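Alpha-glucosidase (Bacteroides thetaiotaomicron, PDB 5XFM) cleaves glycosidic bonds as a family 97 glycoside hydrolase, acting as a bifunctional beta-L-arabinopyranosidase and alpha-galactosidase. Local coordinates at residues A235-E240 with G407-T412; D161-W166 with E241-G246; S216-S221 with P250-P255; V209-V214 with L437-E442; L55-N60 with V137-E142. The protein carries 1 engineered substitution. All blocks are in the same frame, centred on the assembly; numbering follows the deposited sequence.

Contacts 1 and 4 join the N-terminal beta domain to the barrel; contacts 2, 3 and 5 stay within the N-terminal domain. Contact 4 lies deepest, its centre about 8 Å from the centre of the chain, and is the one built on a salt bridge. Contacts 1 and 3 are also buried, the first gripping a lysine with backbone carbonyls, the second packing a tyrosine, a proline and a phenylalanine. Contacts 2 and 5 are only partly buried: loop against loop through a methionine, and strand against strand through a bulged ladder. Contacts 1 and 2 share the loop between strands 231-235 and 251-253, whereas contacts 3 and 5 meet in one sheet, where strands 251-253 and 136-147 are neighbours.

Contact 1: residues A235-E240 with G407-T412; sequences AFPMAE and GDKQET
Pro237 and Asp408 bring the two backbones nearest to each other, their CA atoms 5.6 Å apart, where an irregular loop of the N-terminal beta domain meets a beta-alpha loop of the TIM-barrel domain. The loop 235-240 leaves strand 231-235, while 407-412 follows barrel strand 399-403 and turns at Lys409, the N-cap residue, into helix 410-425. The proline ring lies against this bend: Pro237 CB is 3.8 Å from Asp408 CB, and Pro237 CG sits 3.9 Å from Lys409 CA. Beyond that apolar patch Asp408 turns to other partners, OD2 bonding to Tyr173 OH and OD1 to Thr436 OG1. Lys409 has CG anti to its carbonyl carbon (chi1 -73°) and is extended from there on, a straight rod that passes the proline and runs on to the carbonyls of the loop. Its CE comes within 3.5 Å of Met238 O. The ammonium group is held by backbone oxygens of Glu241, Asn245 and Gly246 as well as by Ala239, and these carbonyl dipoles probably stabilise its buried charge. Lys409 NZ lies 2.8 Å from Ala239 O, standing 40° above the plane of that carbonyl.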
# COMPACT_ATOMS: atom_id res chain seq x y z
N ALA A 235 -0.88 -1.52 18.56
CA ALA A 235 0.02 -2.51 19.13
C ALA A 235 1.39 -2.45 18.47
O ALA A 235 1.49 -2.23 17.26
CB ALA A 235 -0.58 -3.91 18.99
N PHE A 236 2.43 -2.67 19.27
CA PHE A 236 3.80 -2.70 18.76
C PHE A 236 4.12 -4.12 18.27
O PHE A 236 3.37 -5.05 18.56
CB PHE A 236 4.78 -2.25 19.85
CG PHE A 236 4.72 -0.78 20.16
CD1 PHE A 236 4.06 0.09 19.31
CD2 PHE A 236 5.30 -0.28 21.31
CE1 PHE A 236 3.99 1.44 19.59
CE2 PHE A 236 5.24 1.07 21.60
CZ PHE A 236 4.58 1.93 20.74
N PRO A 237 5.23 -4.29 17.51
CA PRO A 237 5.53 -5.62 16.98
C PRO A 237 5.72 -6.69 18.06
O PRO A 237 6.03 -6.37 19.21
CB PRO A 237 6.84 -5.41 16.20
CG PRO A 237 7.35 -4.06 16.61
CD PRO A 237 6.15 -3.26 16.99
N MET A 238 5.52 -7.95 17.68
CA MET A 238 5.70 -9.07 18.59
C MET A 238 7.18 -9.38 18.81
O MET A 238 7.98 -9.24 17.90
CB MET A 238 4.96 -10.30 18.05
CG MET A 238 3.49 -10.04 17.81
SD MET A 238 2.72 -11.28 16.77
CE MET A 238 3.59 -11.02 15.23
N ALA A 239 7.52 -9.80 20.02
CA ALA A 239 8.89 -10.09 20.39
C ALA A 239 9.49 -11.20 19.54
O ALA A 239 10.69 -11.21 19.26
CB ALA A 239 8.96 -10.46 21.87
N GLU A 240 8.66 -12.14 19.10
CA GLU A 240 9.14 -13.27 18.33
C GLU A 240 9.51 -12.91 16.89
O GLU A 240 10.07 -13.74 16.18
CB GLU A 240 8.09 -14.40 18.32
CG GLU A 240 7.84 -15.05 19.67
CD GLU A 240 6.87 -14.25 20.53
OE1 GLU A 240 6.35 -13.22 20.04
OE2 GLU A 240 6.64 -14.65 21.69
N GLY A 407 10.24 -8.37 9.81
CA GLY A 407 9.10 -7.95 10.60
C GLY A 407 9.03 -6.45 10.82
O GLY A 407 9.59 -5.68 10.03
N ASP A 408 8.38 -6.03 11.89
CA ASP A 408 8.03 -4.62 12.06
C ASP A 408 8.91 -3.90 13.07
O ASP A 408 8.71 -2.72 13.33
CB ASP A 408 6.55 -4.49 12.48
CG ASP A 408 5.60 -4.42 11.29
OD1 ASP A 408 6.05 -4.16 10.15
OD2 ASP A 408 4.38 -4.62 11.49
N LYS A 409 9.87 -4.62 13.65
CA LYS A 409 10.74 -4.01 14.65
C LYS A 409 11.56 -2.87 14.06
O LYS A 409 11.90 -2.88 12.87
CB LYS A 409 11.65 -5.06 15.26
CG LYS A 409 10.93 -6.01 16.21
CD LYS A 409 11.88 -7.07 16.74
CE LYS A 409 11.23 -7.87 17.86
NZ LYS A 409 12.06 -9.07 18.19
N GLN A 410 11.90 -1.90 14.91
CA GLN A 410 12.64 -0.71 14.52
C GLN A 410 13.97 -1.07 13.82
O GLN A 410 14.41 -0.36 12.93
CB GLN A 410 12.87 0.19 15.75
CG GLN A 410 13.78 1.39 15.50
CD GLN A 410 13.76 2.41 16.62
OE1 GLN A 410 13.60 2.08 17.79
NE2 GLN A 410 13.96 3.68 16.26
N GLU A 411 14.59 -2.16 14.25
CA GLU A 411 15.79 -2.74 13.61
C GLU A 411 15.57 -3.02 12.11
O GLU A 411 16.45 -2.80 11.25
CB GLU A 411 16.17 -4.02 14.37
CG GLU A 411 17.33 -4.81 13.83
CD GLU A 411 17.89 -5.77 14.87
OE1 GLU A 411 18.04 -5.36 16.04
OE2 GLU A 411 18.17 -6.94 14.51
N THR A 412 14.38 -3.50 11.80
CA THR A 412 14.02 -3.81 10.43
C THR A 412 13.75 -2.52 9.67
O THR A 412 14.12 -2.39 8.50
CB THR A 412 12.79 -4.74 10.36
OG1 THR A 412 12.94 -5.80 11.31
CG2 THR A 412 12.65 -5.35 8.96

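Contact 2: residues D161-W166 with E241-G246; sequences DAMIGW and ENNGNG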
# COMPACT_ATOMS: atom_id res chain seq x y z
N ASP A 161 1.16 -15.25 13.08
CA ASP A 161 2.18 -15.62 14.06
C ASP A 161 3.53 -15.22 13.49
O ASP A 161 3.65 -14.94 12.29
CB ASP A 161 2.17 -17.12 14.36
CG ASP A 161 0.86 -17.60 14.96
OD1 ASP A 161 0.36 -16.94 15.90
OD2 ASP A 161 0.35 -18.64 14.50
N ALA A 162 4.54 -15.16 14.35
CA ALA A 162 5.89 -14.88 13.91
C ALA A 162 6.59 -16.18 13.55
O ALA A 162 6.36 -17.20 14.20
CB ALA A 162 6.66 -14.12 14.98
N MET A 163 7.44 -16.13 12.53
CA MET A 163 8.32 -17.24 12.14
C MET A 163 7.57 -18.48 11.63
O MET A 163 8.03 -19.60 11.81
CB MET A 163 9.22 -17.68 13.31
CG MET A 163 9.84 -16.53 14.13
SD MET A 163 10.54 -15.22 13.13
CE MET A 163 11.79 -16.09 12.17
N ILE A 164 6.41 -18.28 11.01
CA ILE A 164 5.74 -19.37 10.30
C ILE A 164 5.83 -19.11 8.80
O ILE A 164 6.53 -18.19 8.37
CB ILE A 164 4.27 -19.54 10.72
CG1 ILE A 164 3.47 -18.28 10.39
CG2 ILE A 164 4.16 -19.88 12.21
CD1 ILE A 164 1.97 -18.46 10.50
N GLY A 165 5.14 -19.92 8.01
CA GLY A 165 5.15 -19.76 6.56
C GLY A 165 6.47 -20.20 5.94
O GLY A 165 7.30 -20.83 6.59
N TRP A 166 6.66 -19.84 4.67
CA TRP A 166 7.82 -20.27 3.90
C TRP A 166 9.15 -19.84 4.53
O TRP A 166 9.42 -18.65 4.68
CB TRP A 166 7.72 -19.73 2.47
CG TRP A 166 8.90 -20.07 1.60
CD1 TRP A 166 9.84 -19.20 1.12
CD2 TRP A 166 9.26 -21.37 1.11
NE1 TRP A 166 10.77 -19.89 0.36
CE2 TRP A 166 10.43 -21.21 0.34
CE3 TRP A 166 8.70 -22.64 1.25
CZ2 TRP A 166 11.06 -22.29 -0.30
CZ3 TRP A 166 9.33 -23.72 0.62
CH2 TRP A 166 10.49 -23.53 -0.14
N GLU A 241 9.19 -11.69 16.46
CA GLU A 241 9.54 -11.27 15.09
C GLU A 241 11.06 -11.14 14.94
O GLU A 241 11.79 -11.10 15.93
CB GLU A 241 8.85 -9.95 14.73
CG GLU A 241 7.34 -10.06 14.54
CD GLU A 241 6.70 -8.73 14.15
OE1 GLU A 241 7.05 -8.19 13.08
OE2 GLU A 241 5.85 -8.23 14.93
N ASN A 242 11.53 -11.11 13.69
CA ASN A 242 12.97 -11.02 13.40
C ASN A 242 13.73 -12.17 14.07
O ASN A 242 14.88 -12.01 14.49
CB ASN A 242 13.52 -9.67 13.87
CG ASN A 242 14.81 -9.29 13.17
OD1 ASN A 242 15.02 -9.63 12.01
ND2 ASN A 242 15.68 -8.56 13.87
N ASN A 243 13.05 -13.31 14.19
CA ASN A 243 13.57 -14.49 14.88
C ASN A 243 13.96 -14.21 16.34
O ASN A 243 14.80 -14.90 16.91
CB ASN A 243 14.77 -15.06 14.14
CG ASN A 243 14.95 -16.54 14.38
OD1 ASN A 243 13.99 -17.26 14.65
ND2 ASN A 243 16.18 -17.01 14.27
N GLY A 244 13.34 -13.20 16.95
CA GLY A 244 13.64 -12.85 18.33
C GLY A 244 14.80 -11.88 18.49
O GLY A 244 15.24 -11.62 19.61
N ASN A 245 15.31 -11.35 17.38
CA ASN A 245 16.39 -10.36 17.44
C ASN A 245 15.86 -8.94 17.49
O ASN A 245 14.91 -8.60 16.78
CB ASN A 245 17.33 -10.51 16.24
CG ASN A 245 17.78 -11.94 16.03
OD1 ASN A 245 18.53 -12.49 16.83
ND2 ASN A 245 17.31 -12.55 14.95
N GLY A 246 16.46 -8.10 18.33
CA GLY A 246 16.02 -6.73 18.46
C GLY A 246 14.86 -6.60 19.43
O GLY A 246 14.03 -7.50 19.52
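Glu241 meets Ala162 at the start of the contact, their CA atoms 5.3 Å apart. The methyl of Ala162 points at the second loop and rests 3.8 Å from Glu241 N, with Glu241 CG beside it at 4.1 Å from Ala162 CB. The glutamate chain then extends away to its own polar work: OE2 accepts from Met238 N and OE1 from Asp408 N, which ties this loop of the N-terminal domain to the barrel. At Asn242 the backbone enters positive phi and stays there through Gly244. Glu241 O receives Gly244 N and Asn242 O receives Asn245 N, which makes two overlapping left-handed turns, the second of type I', a compact reversal in the long connection between strands 231-235 and 251-253. Asn243, at the middle of both turns, is what Met163 touches. Met163 SD lies 3.3 Å from Asn243 N, and the thioether, bent at chi2 (-46°) and chi3 (-60°), crosses the asparagine side chain at about a right angle. Its methyl reaches that side chain from CB to the amide oxygen, Met163 CE being 3.5 Å from Asn243 OD1, an oxygen that also accepts from Arg168 NH2. An alanine in place of Met163 would probably open a gap beside Asn243 and leave its side chain without the thioether and methyl packed across it. Asn245 O, at the end of the turns, takes Asn242 ND2 at 3.0 Å, the donor coming from above the carbonyl plane while the oxygen lies nearly within the Asn242 amide plane.

Contact 3: residues S216-S221 with P250-P255; sequences SRYCGS and PAFALP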
# COMPACT_ATOMS: atom_id res chain seq x y z
N SER A 216 13.23 4.99 10.41
CA SER A 216 14.17 4.36 11.33
C SER A 216 13.94 4.76 12.80
O SER A 216 14.46 4.12 13.71
CB SER A 216 15.61 4.68 10.90
OG SER A 216 15.90 6.06 11.03
N ARG A 217 13.19 5.84 13.02
CA ARG A 217 13.01 6.38 14.37
C ARG A 217 11.87 5.72 15.16
O ARG A 217 11.59 6.11 16.28
CB ARG A 217 12.80 7.89 14.31
CG ARG A 217 14.11 8.67 14.11
CD ARG A 217 13.89 10.09 13.65
NE ARG A 217 13.30 10.15 12.31
CZ ARG A 217 12.68 11.22 11.81
NH1 ARG A 217 12.57 12.33 12.53
NH2 ARG A 217 12.18 11.18 10.58
N TYR A 218 11.23 4.70 14.59
CA TYR A 218 10.15 4.04 15.29
C TYR A 218 9.97 2.61 14.79
O TYR A 218 10.71 2.15 13.92
CB TYR A 218 8.84 4.82 15.12
CG TYR A 218 7.94 4.90 16.34
CD1 TYR A 218 8.21 5.79 17.38
CD2 TYR A 218 6.78 4.13 16.43
CE1 TYR A 218 7.38 5.90 18.48
CE2 TYR A 218 5.94 4.23 17.54
CZ TYR A 218 6.24 5.12 18.56
OH TYR A 218 5.41 5.23 19.66
N CYS A 219 8.98 1.92 15.34
CA CYS A 219 8.60 0.61 14.86
C CYS A 219 7.36 0.75 13.99
O CYS A 219 6.67 1.77 14.06
CB CYS A 219 8.33 -0.33 16.03
SG CYS A 219 6.99 0.25 17.11
N GLY A 220 7.08 -0.26 13.17
CA GLY A 220 5.81 -0.32 12.47
C GLY A 220 4.76 -0.79 13.46
O GLY A 220 5.05 -1.64 14.30
N SER A 221 3.55 -0.25 13.39
CA SER A 221 2.51 -0.66 14.32
C SER A 221 1.34 -1.32 13.59
O SER A 221 1.28 -1.34 12.36
CB SER A 221 2.02 0.53 15.14
OG SER A 221 2.98 0.90 16.12
N PRO A 250 10.13 0.97 20.71
CA PRO A 250 10.86 1.96 19.91
C PRO A 250 11.55 3.02 20.77
O PRO A 250 11.04 3.43 21.81
CB PRO A 250 9.76 2.59 19.05
CG PRO A 250 8.55 2.47 19.88
CD PRO A 250 8.68 1.14 20.57
N ALA A 251 12.71 3.47 20.30
CA ALA A 251 13.52 4.41 21.05
C ALA A 251 13.97 5.52 20.13
O ALA A 251 14.25 5.28 18.95
CB ALA A 251 14.72 3.70 21.65
N PHE A 252 14.00 6.76 20.63
CA PHE A 252 14.47 7.87 19.82
C PHE A 252 14.99 9.04 20.64
O PHE A 252 14.90 9.05 21.87
CB PHE A 252 13.37 8.34 18.85
CG PHE A 252 12.03 8.53 19.49
CD1 PHE A 252 11.14 7.47 19.59
CD2 PHE A 252 11.66 9.77 19.99
CE1 PHE A 252 9.90 7.64 20.17
CE2 PHE A 252 10.42 9.95 20.58
CZ PHE A 252 9.54 8.88 20.67
N ALA A 253 15.58 10.01 19.94
CA ALA A 253 16.16 11.19 20.58
C ALA A 253 15.09 12.20 21.02
O ALA A 253 14.05 12.33 20.38
CB ALA A 253 17.15 11.85 19.65
N LEU A 254 15.37 12.92 22.10
CA LEU A 254 14.52 14.04 22.52
C LEU A 254 15.17 15.35 22.13
O LEU A 254 16.38 15.51 22.31
CB LEU A 254 14.25 14.02 24.02
CG LEU A 254 13.53 12.81 24.61
CD1 LEU A 254 13.49 12.93 26.12
CD2 LEU A 254 12.14 12.65 24.03
N PRO A 255 14.39 16.31 21.62
CA PRO A 255 12.94 16.20 21.37
C PRO A 255 12.62 15.32 20.16
O PRO A 255 13.33 15.36 19.16
CB PRO A 255 12.52 17.65 21.13
CG PRO A 255 13.74 18.32 20.61
CD PRO A 255 14.89 17.67 21.34
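Tyr218 and Pro250 form a CH-pi contact: Pro250 CG lies over the centre of the phenol ring, 3.8 Å from its centroid and only 13° off the ring normal. Plain apolar packing continues from there. Cys219 SG, placed between its backbone N and carbonyl carbon by chi1 of 60°, rests 3.9 Å from Pro250 CG, so the proline ring touches both the tyrosine face and the sulfur. At the edge of the phenol ring stands the second aromatic group. Tyr218 CE1 and Phe252 CE1 are 3.5 Å apart, with the two rings tilted by 38° and their centroids 5.8 Å from each other, an oblique pair. The backbone also joins in, as Arg217 O sits 3.6 Å from Phe252 CD1. The polar end of the tyrosine has a separate role, since its OH is hydrogen-bonded to Glu142 OE2. A leucine in place of Tyr218 would probably leave Pro250 CG without its aromatic face and deprive the Glu142 carboxylate of a hydrogen-bonding partner. In the beta domain, Tyr218 comes from the loop between strands 206-212 and 222-223 and also packs on Thr258, Pro259 and Arg261 of strand 256-266. Phe252 belongs to strand 251-253, which pairs antiparallel with strand 136-147, and its side chain also touches Val137 and Val139 of that strand and Leu128 of strand 121-128.

Contact 4: residues V209-V214 with L437-E442; sequences VSETGV and LPRGWE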
# COMPACT_ATOMS: atom_id res chain seq x y z
N VAL A 209 -8.44 3.29 9.10
CA VAL A 209 -7.39 3.54 10.09
C VAL A 209 -6.03 3.08 9.58
O VAL A 209 -5.89 1.94 9.13
CB VAL A 209 -7.71 2.83 11.42
CG1 VAL A 209 -6.54 2.91 12.38
CG2 VAL A 209 -8.98 3.42 12.04
N SER A 210 -5.03 3.95 9.62
CA SER A 210 -3.69 3.54 9.22
C SER A 210 -2.62 4.34 9.95
O SER A 210 -2.90 4.98 10.96
CB SER A 210 -3.50 3.68 7.71
OG SER A 210 -2.43 2.87 7.25
N GLU A 211 -1.39 4.30 9.45
CA GLU A 211 -0.33 5.13 10.01
C GLU A 211 0.67 5.48 8.91
O GLU A 211 0.86 4.71 7.96
CB GLU A 211 0.38 4.42 11.17
CG GLU A 211 1.37 3.36 10.73
CD GLU A 211 2.11 2.71 11.89
OE1 GLU A 211 2.24 3.36 12.95
OE2 GLU A 211 2.55 1.55 11.72
N THR A 212 1.32 6.63 9.05
CA THR A 212 2.32 7.04 8.07
C THR A 212 3.49 7.76 8.72
O THR A 212 3.41 8.21 9.87
CB THR A 212 1.70 7.94 7.00
OG1 THR A 212 2.65 8.17 5.95
CG2 THR A 212 1.28 9.28 7.60
N GLY A 213 4.58 7.88 7.97
CA GLY A 213 5.77 8.54 8.45
C GLY A 213 6.56 7.66 9.40
O GLY A 213 7.25 8.16 10.29
N VAL A 214 6.47 6.35 9.20
CA VAL A 214 7.32 5.42 9.93
C VAL A 214 8.66 5.24 9.23
O VAL A 214 8.72 4.81 8.07
CB VAL A 214 6.65 4.05 10.09
CG1 VAL A 214 7.64 3.05 10.71
CG2 VAL A 214 5.38 4.17 10.91
N LEU A 437 3.85 -3.02 5.23
CA LEU A 437 3.11 -1.99 4.53
C LEU A 437 3.97 -0.74 4.38
O LEU A 437 4.67 -0.37 5.32
CB LEU A 437 1.82 -1.65 5.28
CG LEU A 437 0.88 -0.60 4.68
CD1 LEU A 437 0.08 -1.26 3.58
CD2 LEU A 437 -0.04 0.03 5.73
N PRO A 438 3.94 -0.09 3.20
CA PRO A 438 4.63 1.19 3.03
C PRO A 438 3.89 2.28 3.79
O PRO A 438 2.66 2.30 3.81
CB PRO A 438 4.57 1.42 1.52
CG PRO A 438 3.33 0.71 1.10
CD PRO A 438 3.27 -0.52 1.96
N ARG A 439 4.63 3.17 4.44
CA ARG A 439 3.98 4.17 5.28
C ARG A 439 4.34 5.58 4.82
O ARG A 439 5.10 6.29 5.48
CB ARG A 439 4.36 3.93 6.74
CG ARG A 439 3.50 2.85 7.40
CD ARG A 439 4.36 1.94 8.26
NE ARG A 439 3.62 1.02 9.13
CZ ARG A 439 3.58 -0.29 8.96
NH1 ARG A 439 4.21 -0.86 7.94
NH2 ARG A 439 2.90 -1.05 9.82
N GLY A 440 3.78 5.98 3.67
CA GLY A 440 4.10 7.28 3.09
C GLY A 440 5.47 7.25 2.43
O GLY A 440 6.10 8.29 2.25
N TRP A 441 5.93 6.05 2.08
CA TRP A 441 7.31 5.89 1.64
C TRP A 441 7.67 6.51 0.27
O TRP A 441 8.83 6.86 0.05
CB TRP A 441 7.67 4.39 1.65
CG TRP A 441 7.88 3.86 3.05
CD1 TRP A 441 7.63 4.53 4.22
CD2 TRP A 441 8.43 2.59 3.43
NE1 TRP A 441 7.97 3.75 5.29
CE2 TRP A 441 8.46 2.55 4.84
CE3 TRP A 441 8.89 1.48 2.71
CZ2 TRP A 441 8.93 1.45 5.54
CZ3 TRP A 441 9.36 0.38 3.41
CH2 TRP A 441 9.37 0.37 4.82
N GLU A 442 6.69 6.69 -0.61
CA GLU A 442 6.94 7.33 -1.91
C GLU A 442 7.47 8.76 -1.74
O GLU A 442 8.40 9.18 -2.43
CB GLU A 442 5.67 7.37 -2.78
CG GLU A 442 5.16 6.01 -3.28
CD GLU A 442 4.14 5.38 -2.36
OE1 GLU A 442 4.07 5.77 -1.18
OE2 GLU A 442 3.38 4.49 -2.83
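Glu211 and Arg439 form a salt bridge across the seam between the N-terminal beta domain and the TIM barrel. Arg439 NE is 2.9 Å from Glu211 OE2, which lies near the guanidinium plane; NE approaches it from the anti side, 34° out of the carboxylate plane, and NH2 adds a weak bond to the same oxygen. The two planes are 61° apart, and both Arg439 nitrogens use OE2, OE1 being taken by Arg261. Beside the charge, the aliphatic part of the arginine lies alongside Val214, with Arg439 CD 3.6 Å from Val214 CG2. Two further bonds fix the backbones: Gly213 N gives to Arg439 O at 3.0 Å, and the indole Trp441 NE1 gives to Val214 O at 3.1 Å, nearly along the C=O axis. Gly440, the N-cap residue of helix 441-444, passes close to Thr212, its CA 3.3 Å from Thr212 OG1; a side chain at this glycine would run into that hydroxyl, which is bonded to Pro278 O. Outside this shell, Arg261 NH1 holds Glu211 OE1 and Ser221 N holds OE2. Arg439 is steadied by Thr436 OG1 at NH1 and by Ser221 O and Tyr173 OH at NH2. The contact thus joins the end of strand 206-212 to the barrel loop before helix 441-444. With one buried carboxylate set between two arginines and a backbone N-H, Glu211 would be expected to stay ionised, its charge probably balanced by an arginine from each domain.

Contact 5: residues L55-N60 with V137-E142; sequences LGMNTN and VTVKEE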
# COMPACT_ATOMS: atom_id res chain seq x y z
N LEU A 55 -6.15 7.99 24.15
CA LEU A 55 -4.90 8.63 23.74
C LEU A 55 -3.83 8.32 24.76
O LEU A 55 -4.12 7.88 25.87
CB LEU A 55 -5.08 10.15 23.62
CG LEU A 55 -5.92 10.72 22.48
CD1 LEU A 55 -6.20 12.19 22.73
CD2 LEU A 55 -5.19 10.54 21.16
N GLY A 56 -2.57 8.55 24.41
CA GLY A 56 -1.53 8.50 25.41
C GLY A 56 -0.50 7.43 25.19
O GLY A 56 -0.49 6.77 24.15
N MET A 57 0.40 7.29 26.15
CA MET A 57 1.48 6.32 26.02
C MET A 57 2.14 6.06 27.37
O MET A 57 2.00 6.83 28.31
CB MET A 57 2.51 6.80 25.00
CG MET A 57 3.23 8.07 25.39
SD MET A 57 4.56 8.42 24.24
CE MET A 57 3.62 8.56 22.73
N ASN A 58 2.86 4.95 27.43
CA ASN A 58 3.68 4.57 28.56
C ASN A 58 5.15 4.60 28.13
O ASN A 58 5.54 3.97 27.13
CB ASN A 58 3.26 3.17 29.02
CG ASN A 58 4.01 2.69 30.24
OD1 ASN A 58 4.52 3.48 31.02
ND2 ASN A 58 4.08 1.36 30.41
N THR A 59 5.95 5.33 28.92
CA THR A 59 7.29 5.73 28.52
C THR A 59 8.33 5.57 29.65
O THR A 59 8.00 5.75 30.82
CB THR A 59 7.21 7.20 28.02
OG1 THR A 59 6.79 7.25 26.65
CG2 THR A 59 8.51 7.90 28.19
N ASN A 60 9.58 5.30 29.29
CA ASN A 60 10.63 5.10 30.29
C ASN A 60 11.15 6.39 30.93
O ASN A 60 12.08 6.36 31.72
CB ASN A 60 11.81 4.34 29.68
CG ASN A 60 12.64 5.19 28.72
OD1 ASN A 60 12.19 6.21 28.22
ND2 ASN A 60 13.88 4.77 28.48
N VAL A 137 14.47 8.57 24.70
CA VAL A 137 13.30 7.93 25.26
C VAL A 137 13.06 6.57 24.63
O VAL A 137 13.38 6.34 23.46
CB VAL A 137 12.04 8.82 25.09
CG1 VAL A 137 11.72 9.02 23.62
CG2 VAL A 137 10.86 8.23 25.79
N THR A 138 12.52 5.66 25.43
CA THR A 138 11.98 4.40 24.94
C THR A 138 10.49 4.38 25.24
O THR A 138 10.09 4.43 26.40
CB THR A 138 12.65 3.19 25.61
OG1 THR A 138 14.06 3.22 25.36
CG2 THR A 138 12.07 1.89 25.07
N VAL A 139 9.66 4.32 24.20
CA VAL A 139 8.22 4.22 24.41
C VAL A 139 7.83 2.77 24.64
O VAL A 139 7.86 1.96 23.72
CB VAL A 139 7.42 4.79 23.22
CG1 VAL A 139 5.92 4.60 23.45
CG2 VAL A 139 7.75 6.26 23.01
N LYS A 140 7.49 2.45 25.88
CA LYS A 140 7.16 1.08 26.26
C LYS A 140 5.87 0.63 25.60
O LYS A 140 5.74 -0.54 25.22
CB LYS A 140 7.03 0.95 27.78
CG LYS A 140 8.28 1.28 28.59
CD LYS A 140 8.04 1.04 30.08
CE LYS A 140 9.19 1.59 30.92
NZ LYS A 140 10.48 0.87 30.68
N GLU A 141 4.91 1.54 25.46
CA GLU A 141 3.61 1.15 24.92
C GLU A 141 2.75 2.34 24.51
O GLU A 141 2.84 3.40 25.10
CB GLU A 141 2.89 0.31 25.98
CG GLU A 141 1.45 -0.03 25.74
CD GLU A 141 0.90 -0.87 26.88
OE1 GLU A 141 1.37 -0.68 28.02
OE2 GLU A 141 0.03 -1.73 26.63
N GLU A 142 1.92 2.18 23.48
CA GLU A 142 0.93 3.21 23.16
C GLU A 142 -0.44 2.78 23.64
O GLU A 142 -0.83 1.62 23.49
CB GLU A 142 0.90 3.51 21.65
CG GLU A 142 1.85 4.63 21.23
CD GLU A 142 1.79 4.95 19.74
OE1 GLU A 142 0.73 5.39 19.24
OE2 GLU A 142 2.83 4.77 19.07
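A classic beta bulge interrupts the antiparallel pairing of strands 47-59 and 136-147 in a sheet of the N-terminal domain, with Lys140 and Glu141 both set against Asn58. Asn58 N gives to Glu141 O at 2.8 Å, a nearly straight bond, and Glu141 N returns one to Asn58 O at 3.0 Å. The extra residue, Lys140, adds a weak bond from its own N to the same Asn58 O. Past the bulge, Asn60 N gives to Thr138 O at 3.1 Å. Here the ladder is continued by a side chain: chi1 of 73° sets Asn60 CG between the backbone N and carbonyl carbon, and OD1 accepts from Thr138 N at 2.9 Å, the donor lying 55° above the amide carbonyl plane. The Lys140 chain runs extended past Asn58 and turns only at chi4, its CE 3.8 Å from Asn60 CA. Met57, Thr59, Val139 and Glu142 share one face of the sheet, where the Met57 and Val139 side chains cross at about a right angle, Met57 SD 4.0 Å from Val139 CG2. Thr59 CG2 presses on Val137 CG2 at 3.4 Å, tighter than usual for two methyls. That face is mixed, with two polar groups of unlike fate: the Glu142 carboxylate is probably kept ionised by salt-bridged Arg261, whereas the buried Thr59 OG1, without a partner in the model, is probably an energetic cost.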